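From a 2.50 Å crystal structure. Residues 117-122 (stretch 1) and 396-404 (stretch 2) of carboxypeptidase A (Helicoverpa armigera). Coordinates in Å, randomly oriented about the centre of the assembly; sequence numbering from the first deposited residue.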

# COMPACT_ATOMS: atom_id res chain seq x y z
N SER A 117 1.63 -6.77 19.37
CA SER A 117 1.47 -5.43 19.91
C SER A 117 1.58 -4.37 18.82
O SER A 117 1.95 -4.68 17.68
CB SER A 117 2.52 -5.21 20.99
OG SER A 117 2.23 -5.97 22.16
N PHE A 118 1.30 -3.10 19.20
CA PHE A 118 1.46 -2.01 18.25
C PHE A 118 2.64 -1.10 18.63
O PHE A 118 2.63 0.11 18.40
CB PHE A 118 0.18 -1.20 18.11
CG PHE A 118 -1.00 -2.04 17.73
CD1 PHE A 118 -1.88 -2.57 18.64
CD2 PHE A 118 -1.19 -2.29 16.36
CE1 PHE A 118 -2.94 -3.35 18.22
CE2 PHE A 118 -2.26 -3.07 15.94
CZ PHE A 118 -3.13 -3.59 16.87
N ASP A 119 3.73 -1.72 19.12
CA ASP A 119 4.92 -0.95 19.46
C ASP A 119 6.16 -1.41 18.68
O ASP A 119 7.32 -1.05 18.98
CB ASP A 119 5.18 -1.02 20.96
CG ASP A 119 5.43 -2.45 21.43
OD1 ASP A 119 5.93 -2.58 22.55
OD2 ASP A 119 5.15 -3.43 20.70
N LYS A 120 5.95 -2.24 17.65
CA LYS A 120 7.04 -2.63 16.78
C LYS A 120 6.56 -3.17 15.45
O LYS A 120 5.37 -3.42 15.30
CB LYS A 120 7.94 -3.67 17.47
CG LYS A 120 7.29 -5.06 17.64
CD LYS A 120 8.34 -6.04 18.12
CE LYS A 120 7.85 -7.48 18.02
NZ LYS A 120 8.19 -8.00 16.65
N ILE A 121 7.46 -3.37 14.49
CA ILE A 121 7.13 -3.87 13.17
C ILE A 121 7.30 -5.39 13.25
O ILE A 121 8.31 -5.91 13.75
CB ILE A 121 8.01 -3.28 12.07
CG1 ILE A 121 7.85 -1.75 11.93
CG2 ILE A 121 7.80 -3.84 10.68
CD1 ILE A 121 6.42 -1.32 11.70
N HIS A 122 6.32 -6.12 12.71
CA HIS A 122 6.35 -7.57 12.73
C HIS A 122 6.71 -8.15 11.37
O HIS A 122 6.24 -7.71 10.32
CB HIS A 122 4.95 -8.10 13.16
CG HIS A 122 4.49 -7.50 14.45
ND1 HIS A 122 4.94 -7.92 15.70
CD2 HIS A 122 3.62 -6.49 14.68
CE1 HIS A 122 4.35 -7.18 16.63
NE2 HIS A 122 3.54 -6.31 16.05
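Stretch 2 396-404: LVDPDFIEQ

No hydrogen bond joins the two stretches, although a carbonyl and an amide lie near each other: Phe118 O is 3.5 Å from Glu403 N, but the angle is too poor for a bond. The contact, 324 Å² summed over both sides, therefore rests on packing. Stretch 1 has no regular helix or strand. Stretch 2 begins extended, Val397 having phi/psi of -105/129, then turns through a type I beta turn from Asp398 to Phe401, closed by Phe401 N to Asp398 O at 2.9 Å; residues 402-404 are helical. The two chains run in opposing order: Phe118 lies nearest Glu403 (CA to CA 5.0 Å), whereas Lys120 lies nearest Pro399 (6.0 Å between CA atoms).

Ile402 is the centre of the contact, its CA-to-CB bond pointing toward stretch 1. With chi1 m and chi2 t, Ile402 brings its CG2 3.4 Å from Phe118 O, while Ile402 CD1 reaches Lys120 CA at 3.6 Å and Ile121 CD1 at 3.8 Å. Ile121 starts sideways, but its end comes nearer, and Ile121 CD1 also approaches Val397 CG1 at 4.1 Å, extending the apolar patch. Beside Ile402, Phe118 CB meets Glu403 CB at 3.8 Å before the phenyl ring leads away. Asp119 O lies 4.3 Å from Pro399 CB, a looser contact.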

# COMPACT_ATOMS: atom_id res chain seq x y z
N LEU A 396 10.22 5.11 5.83
CA LEU A 396 10.77 4.73 7.14
C LEU A 396 9.76 4.96 8.26
O LEU A 396 9.01 5.91 8.26
CB LEU A 396 12.03 5.53 7.43
CG LEU A 396 13.12 5.48 6.34
CD1 LEU A 396 14.34 6.26 6.87
CD2 LEU A 396 13.46 4.06 5.93
N VAL A 397 9.68 4.02 9.18
CA VAL A 397 8.72 4.00 10.25
C VAL A 397 9.35 4.37 11.60
O VAL A 397 10.37 3.86 12.02
CB VAL A 397 8.06 2.60 10.42
CG1 VAL A 397 7.04 2.70 11.56
CG2 VAL A 397 7.52 2.10 9.09
N ASP A 398 8.76 5.31 12.31
CA ASP A 398 9.07 5.68 13.66
C ASP A 398 8.10 4.91 14.57
O ASP A 398 6.87 5.08 14.45
CB ASP A 398 8.86 7.18 13.84
CG ASP A 398 9.43 7.71 15.14
OD1 ASP A 398 9.33 7.04 16.19
OD2 ASP A 398 9.99 8.83 15.14
N PRO A 399 8.62 4.09 15.48
CA PRO A 399 7.84 3.26 16.39
C PRO A 399 6.81 3.99 17.23
O PRO A 399 5.91 3.36 17.73
CB PRO A 399 8.93 2.56 17.22
CG PRO A 399 10.10 3.47 17.18
CD PRO A 399 10.07 3.94 15.73
N ASP A 400 6.80 5.31 17.29
CA ASP A 400 5.86 6.12 18.03
C ASP A 400 4.58 6.35 17.25
O ASP A 400 3.54 6.64 17.85
CB ASP A 400 6.46 7.49 18.39
CG ASP A 400 7.54 7.43 19.45
OD1 ASP A 400 7.75 6.41 20.16
OD2 ASP A 400 8.21 8.49 19.55
N PHE A 401 4.61 6.14 15.95
CA PHE A 401 3.43 6.34 15.09
C PHE A 401 2.71 5.04 14.79
O PHE A 401 1.64 5.02 14.20
CB PHE A 401 3.85 7.07 13.82
CG PHE A 401 2.75 7.45 12.88
CD1 PHE A 401 2.68 6.97 11.58
CD2 PHE A 401 1.78 8.35 13.31
CE1 PHE A 401 1.67 7.36 10.73
CE2 PHE A 401 0.77 8.72 12.44
CZ PHE A 401 0.69 8.24 11.16
N ILE A 402 3.28 3.90 15.18
CA ILE A 402 2.75 2.58 14.85
C ILE A 402 1.31 2.37 15.28
O ILE A 402 0.48 1.95 14.44
CB ILE A 402 3.62 1.46 15.39
CG1 ILE A 402 5.06 1.58 14.90
CG2 ILE A 402 2.95 0.13 15.03
CD1 ILE A 402 5.93 0.35 15.11
N GLU A 403 1.00 2.59 16.55
CA GLU A 403 -0.37 2.47 17.04
C GLU A 403 -1.30 3.51 16.45
O GLU A 403 -2.47 3.25 16.17
CB GLU A 403 -0.38 2.53 18.58
CG GLU A 403 -1.75 2.24 19.16
CD GLU A 403 -1.76 2.11 20.68
OE1 GLU A 403 -1.81 1.01 21.25
OE2 GLU A 403 -1.71 3.16 21.34
N GLN A 404 -0.85 4.76 16.32
CA GLN A 404 -1.66 5.87 15.84
C GLN A 404 -2.02 5.63 14.37
O GLN A 404 -3.14 5.94 13.98
CB GLN A 404 -0.93 7.20 15.98
CG GLN A 404 -1.62 8.39 15.31
CD GLN A 404 -3.01 8.67 15.82
OE1 GLN A 404 -3.45 8.33 16.92
NE2 GLN A 404 -3.84 9.36 15.02